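Local coordinates for protein alpha-galactosidase (Lactobacillus brevis, PDB 3MI6) that probably hydrolyses terminal, non-reducing alpha-D-galactose residues from alpha-D-galactosides, as a member of glycoside hydrolase family 36, at residues 123-128 / 317-322; 157-162 / 313-318. All blocks are in the same frame, centred on the assembly; numbering follows the deposited sequence.

Contact 1 (123-128 / 317-322)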
loop_
_atom_site.group_PDB
_atom_site.type_symbol
_atom_site.label_atom_id
_atom_site.label_comp_id
_atom_site.label_asym_id
_atom_site.label_seq_id
_atom_site.Cartn_x
_atom_site.Cartn_y
_atom_site.Cartn_z
ATOM N N THR D 123 31.438 15.401 21.244
ATOM C CA THR D 123 31.851 16.045 20.009
ATOM C C THR D 123 32.746 17.239 20.236
ATOM O O THR D 123 32.627 17.939 21.223
ATOM C CB THR D 123 30.643 16.475 19.195
ATOM O OG1 THR D 123 29.687 17.087 20.072
ATOM C CG2 THR D 123 30.028 15.259 18.542
ATOM N N PHE D 124 33.632 17.482 19.288
ATOM C CA PHE D 124 34.620 18.520 19.452
ATOM C C PHE D 124 34.903 19.165 18.101
ATOM O O PHE D 124 34.715 18.538 17.064
ATOM C CB PHE D 124 35.886 17.877 19.972
ATOM C CG PHE D 124 36.264 16.660 19.215
ATOM C CD1 PHE D 124 37.068 16.754 18.094
ATOM C CD2 PHE D 124 35.787 15.419 19.597
ATOM C CE1 PHE D 124 37.423 15.627 17.380
ATOM C CE2 PHE D 124 36.130 14.280 18.879
ATOM C CZ PHE D 124 36.948 14.385 17.766
ATOM N N ASP D 125 35.334 20.426 18.125
ATOM C CA ASP D 125 35.849 21.101 16.944
ATOM C C ASP D 125 37.292 21.527 17.190
ATOM O O ASP D 125 37.542 22.603 17.710
ATOM C CB ASP D 125 34.988 22.315 16.571
ATOM C CG ASP D 125 35.480 23.004 15.303
ATOM O OD1 ASP D 125 36.218 22.357 14.533
ATOM O OD2 ASP D 125 35.144 24.186 15.063
ATOM N N ASP D 126 38.238 20.679 16.818
ATOM C CA ASP D 126 39.646 21.004 16.949
ATOM C C ASP D 126 40.242 21.209 15.562
ATOM O O ASP D 126 41.459 21.175 15.375
ATOM C CB ASP D 126 40.386 19.871 17.666
ATOM C CG ASP D 126 39.922 19.676 19.111
ATOM O OD1 ASP D 126 39.706 20.694 19.828
ATOM O OD2 ASP D 126 39.788 18.499 19.531
ATOM N N THR D 127 39.375 21.411 14.581
ATOM C CA THR D 127 39.803 21.469 13.189
ATOM C C THR D 127 39.379 22.793 12.573
ATOM O O THR D 127 39.255 22.924 11.359
ATOM C CB THR D 127 39.226 20.290 12.378
ATOM O OG1 THR D 127 37.893 20.013 12.830
ATOM C CG2 THR D 127 40.082 19.038 12.559
ATOM N N ASP D 128 39.169 23.781 13.433
ATOM C CA ASP D 128 38.843 25.115 12.967
ATOM C C ASP D 128 37.826 24.995 11.840
ATOM O O ASP D 128 38.165 25.179 10.676
ATOM C CB ASP D 128 40.111 25.800 12.466
ATOM C CG ASP D 128 39.970 27.294 12.413
ATOM O OD1 ASP D 128 38.937 27.796 12.920
ATOM O OD2 ASP D 128 40.883 27.956 11.870
ATOM N N GLN D 317 33.614 11.722 11.336
ATOM C CA GLN D 317 35.016 11.483 11.033
ATOM C C GLN D 317 35.881 12.661 11.454
ATOM O O GLN D 317 37.055 12.494 11.766
ATOM C CB GLN D 317 35.205 11.215 9.535
ATOM C CG GLN D 317 36.652 10.931 9.131
ATOM C CD GLN D 317 36.852 10.868 7.616
ATOM O OE1 GLN D 317 36.847 11.898 6.924
ATOM N NE2 GLN D 317 37.040 9.656 7.097
ATOM N N GLN D 318 35.308 13.856 11.450
ATOM C CA GLN D 318 36.072 15.040 11.787
ATOM C C GLN D 318 35.894 15.442 13.253
ATOM O O GLN D 318 36.793 16.033 13.848
ATOM C CB GLN D 318 35.688 16.205 10.868
ATOM C CG GLN D 318 36.497 17.471 11.112
ATOM C CD GLN D 318 36.224 18.565 10.093
ATOM O OE1 GLN D 318 36.714 19.695 10.227
ATOM N NE2 GLN D 318 35.434 18.237 9.066
ATOM N N HIS D 319 34.749 15.094 13.838
ATOM C CA HIS D 319 34.349 15.669 15.118
ATOM C C HIS D 319 33.857 14.681 16.187
ATOM O O HIS D 319 33.191 15.086 17.143
ATOM C CB HIS D 319 33.254 16.699 14.884
ATOM C CG HIS D 319 33.669 17.847 14.024
ATOM N ND1 HIS D 319 34.632 18.751 14.407
ATOM C CD2 HIS D 319 33.220 18.258 12.815
ATOM C CE1 HIS D 319 34.770 19.663 13.463
ATOM N NE2 HIS D 319 33.928 19.385 12.484
ATOM N N LEU D 320 34.171 13.395 16.035
ATOM C CA LEU D 320 33.742 12.411 17.021
ATOM C C LEU D 320 34.734 11.270 17.159
ATOM O O LEU D 320 35.108 10.895 18.261
ATOM C CB LEU D 320 32.343 11.867 16.695
ATOM C CG LEU D 320 31.836 10.746 17.618
ATOM C CD1 LEU D 320 31.532 11.287 18.999
ATOM C CD2 LEU D 320 30.602 10.037 17.070
ATOM N N VAL D 321 35.172 10.714 16.045
ATOM C CA VAL D 321 36.013 9.531 16.113
ATOM C C VAL D 321 37.351 9.936 16.763
ATOM O O VAL D 321 37.824 11.066 16.622
ATOM C CB VAL D 321 35.972 8.736 14.768
ATOM C CG1 VAL D 321 36.954 7.577 14.770
ATOM C CG2 VAL D 321 34.580 8.222 14.520
ATOM N N ASN D 322 37.924 9.003 17.511
ATOM C CA ASN D 322 39.313 9.008 17.929
ATOM C C ASN D 322 40.081 9.543 16.722
ATOM O O ASN D 322 40.131 8.890 15.682
ATOM C CB ASN D 322 39.682 7.588 18.385
ATOM C CG ASN D 322 41.120 7.466 18.898
ATOM O OD1 ASN D 322 42.015 8.148 18.431
ATOM N ND2 ASN D 322 41.338 6.557 19.843
#
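Phe124 and His319 meet through their first torsions: Phe124 carries CG between its backbone N and carbonyl carbon (chi1 47°), while His319 holds CG beside its own N, anti to the carbonyl carbon (chi1 -61°). The phenyl ring lies with one face on the His319 backbone, whose C sits toward the ring's rim, 3.5 Å from Phe124 CZ; Arg116 makes a cation-pi contact with the same ring. At the ring edge, in its plane, Val321 O comes within 3.6 Å of Phe124 CZ. Two bonds tie the same residues in opposite directions. Phe124 N donates to His319 O (3.2 Å), and His319 ND1 donates to Phe124 O over 2.7 Å, on a carbonyl lone pair although the oxygen is tilted somewhat from the imidazole plane. His319 NE2 bonds to Asp129, which leaves both ring nitrogens engaged. The loop 123-128 between strands 103-112 and 132-140 of the N-terminal beta-domain is thereby fastened to the last turn of helix 305-319 and the chain leaving it. An Asx turn shapes this loop: Asp125 OD1 accepts from Thr127 N, and the same oxygen stands near the imidazole edge, 3.2 Å from His319 CE1. Replacing Phe124 by an alanine would probably open a gap over the His319 backbone and deprive Arg116 of its cation-pi partner. Farther along, Thr127 OG1 donates to Gln318 OE1 (2.9 Å), on a lone pair in the amide plane; Gln318 CG, anti to its backbone N, lies over one face of the His319 ring, toward the rim.

Contact 2 (157-162 / 313-318); sequences QDVIVK and ASFYQQ
Phe315 reaches from helix 305-319 toward Gln157, Val159 and Val161, and its side chain meets them from CB to CZ. Its CB lies 3.7 Å from Gln157 CB and also touches Val159 CG2. CG is anti to the backbone N (chi1 166°) and packs against Val159 CG2 at 3.5 Å. Next, CD1 rests near Val159 CB, and CE1 is met by Val159 CG1. That methyl stands over the centre of one face, 3.7 Å from the Phe315 ring centroid and 14° off the normal, a CH-pi contact. Val159 thus covers the side chain from CB to the ring centre and reaches CZ, where Val161 CG2, two positions on along the same side of the strand, joins it at 3.6 Å from Phe315 CZ. Both valine side chains cross the Phe315 side chain at about a right angle. Gln157, just before the strand, bends at chi2 (83°); its CG passes 3.7 Å from Phe315 N, while OE1 lies near the ring plane at the edge. Its NE2 bonds to Asp129; the 3.5 Å approach of Gln157 NE2 to Gln318 NE2 brings two donors together and is not a bond, Gln318 OE1 being taken by Thr127 OG1. The contact is otherwise apolar, a helix laid against a beta-sheet of the N-terminal domain. Strand 159-167 runs between 146-154 and 290-301 in that antiparallel sheet: Phe154 from the first meets the Phe315 ring edge-to-face, and Ile297 from the second touches Phe315, Val159 and Val161.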
loop_
_atom_site.group_PDB
_atom_site.type_symbol
_atom_site.label_atom_id
_atom_site.label_comp_id
_atom_site.label_asym_id
_atom_site.label_seq_id
_atom_site.Cartn_x
_atom_site.Cartn_y
_atom_site.Cartn_z
ATOM N N GLN D 157 28.482 20.283 7.979
ATOM C CA GLN D 157 27.948 18.946 7.815
ATOM C C GLN D 157 26.462 18.988 8.147
ATOM O O GLN D 157 25.809 17.962 8.273
ATOM C CB GLN D 157 28.685 17.950 8.707
ATOM C CG GLN D 157 30.172 17.860 8.465
ATOM C CD GLN D 157 30.967 18.938 9.178
ATOM O OE1 GLN D 157 30.528 19.471 10.196
ATOM N NE2 GLN D 157 32.151 19.262 8.645
ATOM N N ASP D 158 25.932 20.188 8.310
ATOM C CA ASP D 158 24.505 20.339 8.577
ATOM C C ASP D 158 24.038 19.657 9.871
ATOM O O ASP D 158 22.859 19.382 10.048
ATOM C CB ASP D 158 23.690 19.889 7.355
ATOM C CG ASP D 158 23.656 20.964 6.241
ATOM O OD1 ASP D 158 23.697 22.174 6.581
ATOM O OD2 ASP D 158 23.574 20.609 5.036
ATOM N N VAL D 159 24.983 19.440 10.784
ATOM C CA VAL D 159 24.726 18.833 12.088
ATOM C C VAL D 159 24.542 19.856 13.209
ATOM O O VAL D 159 25.334 20.778 13.351
ATOM C CB VAL D 159 25.921 17.973 12.520
ATOM C CG1 VAL D 159 25.805 17.595 13.995
ATOM C CG2 VAL D 159 26.047 16.738 11.640
ATOM N N ILE D 160 23.507 19.675 14.017
ATOM C CA ILE D 160 23.351 20.392 15.273
ATOM C C ILE D 160 23.428 19.352 16.365
ATOM O O ILE D 160 22.733 18.350 16.283
ATOM C CB ILE D 160 21.979 21.053 15.341
ATOM C CG1 ILE D 160 21.935 22.270 14.405
ATOM C CG2 ILE D 160 21.647 21.454 16.766
ATOM C CD1 ILE D 160 20.554 22.743 14.041
ATOM N N VAL D 161 24.287 19.567 17.363
ATOM C CA VAL D 161 24.452 18.639 18.494
ATOM C C VAL D 161 23.812 19.195 19.751
ATOM O O VAL D 161 24.051 20.340 20.100
ATOM C CB VAL D 161 25.935 18.407 18.843
ATOM C CG1 VAL D 161 26.055 17.521 20.079
ATOM C CG2 VAL D 161 26.675 17.790 17.694
ATOM N N LYS D 162 23.028 18.387 20.454
ATOM C CA LYS D 162 22.304 18.876 21.627
ATOM C C LYS D 162 22.617 18.089 22.879
ATOM O O LYS D 162 22.925 16.902 22.807
ATOM C CB LYS D 162 20.795 18.855 21.370
ATOM C CG LYS D 162 20.339 19.849 20.312
ATOM C CD LYS D 162 18.893 19.638 19.933
ATOM C CE LYS D 162 17.975 19.779 21.111
ATOM N NZ LYS D 162 16.585 19.688 20.633
ATOM N N ALA D 313 28.300 11.323 8.350
ATOM C CA ALA D 313 29.529 10.539 8.386
ATOM C C ALA D 313 30.763 11.412 8.303
ATOM O O ALA D 313 31.783 11.100 8.903
ATOM C CB ALA D 313 29.550 9.495 7.290
ATOM N N SER D 314 30.677 12.501 7.556
ATOM C CA SER D 314 31.754 13.478 7.558
ATOM C C SER D 314 31.844 14.186 8.896
ATOM O O SER D 314 32.925 14.561 9.347
ATOM C CB SER D 314 31.566 14.506 6.449
ATOM O OG SER D 314 32.516 14.250 5.433
ATOM N N PHE D 315 30.692 14.379 9.522
ATOM C CA PHE D 315 30.679 14.976 10.832
ATOM C C PHE D 315 31.364 14.053 11.839
ATOM O O PHE D 315 32.166 14.519 12.655
ATOM C CB PHE D 315 29.261 15.310 11.277
ATOM C CG PHE D 315 29.151 15.630 12.742
ATOM C CD1 PHE D 315 29.415 16.907 13.204
ATOM C CD2 PHE D 315 28.800 14.645 13.654
ATOM C CE1 PHE D 315 29.324 17.212 14.550
ATOM C CE2 PHE D 315 28.703 14.934 15.002
ATOM C CZ PHE D 315 28.969 16.231 15.455
ATOM N N TYR D 316 31.070 12.752 11.775
ATOM C CA TYR D 316 31.639 11.808 12.746
ATOM C C TYR D 316 33.151 11.683 12.580
ATOM O O TYR D 316 33.876 11.558 13.558
ATOM C CB TYR D 316 30.992 10.416 12.675
ATOM C CG TYR D 316 29.498 10.361 12.915
ATOM C CD1 TYR D 316 28.905 11.087 13.944
ATOM C CD2 TYR D 316 28.679 9.537 12.134
ATOM C CE1 TYR D 316 27.530 11.025 14.166
ATOM C CE2 TYR D 316 27.315 9.470 12.344
ATOM C CZ TYR D 316 26.739 10.215 13.359
ATOM O OH TYR D 316 25.371 10.152 13.564
ATOM N N GLN D 317 33.614 11.722 11.336
ATOM C CA GLN D 317 35.016 11.483 11.033
ATOM C C GLN D 317 35.881 12.661 11.454
ATOM O O GLN D 317 37.055 12.494 11.766
ATOM C CB GLN D 317 35.205 11.215 9.535
ATOM C CG GLN D 317 36.652 10.931 9.131
ATOM C CD GLN D 317 36.852 10.868 7.616
ATOM O OE1 GLN D 317 36.847 11.898 6.924
ATOM N NE2 GLN D 317 37.040 9.656 7.097
ATOM N N GLN D 318 35.308 13.856 11.450
ATOM C CA GLN D 318 36.072 15.040 11.787
ATOM C C GLN D 318 35.894 15.442 13.253
ATOM O O GLN D 318 36.793 16.033 13.848
ATOM C CB GLN D 318 35.688 16.205 10.868
ATOM C CG GLN D 318 36.497 17.471 11.112
ATOM C CD GLN D 318 36.224 18.565 10.093
ATOM O OE1 GLN D 318 36.714 19.695 10.227
ATOM N NE2 GLN D 318 35.434 18.237 9.066
#

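Contacts 1 and 2 both end on helix 305-319, sharing Gln317 and Gln318, and their centres lie 9 Å apart. The helix follows strand 290-301 and leads toward the parallel barrel that begins with strand 333-335, so both contacts bind this connecting helix to the N-terminal beta-domain, one through a loop, the other through a strand. They touch directly: Thr123 CG2 packs 3.4 Å from Phe315 CZ, and Thr123 OG1, bonded to Glu295, lies 3.7 Å from Val161 CG1. Asp129 bonds to both His319 and Gln157, bridging the polar ends. Both contacts lie away from the predicted nucleophile Asp479 and proton donor Asp549.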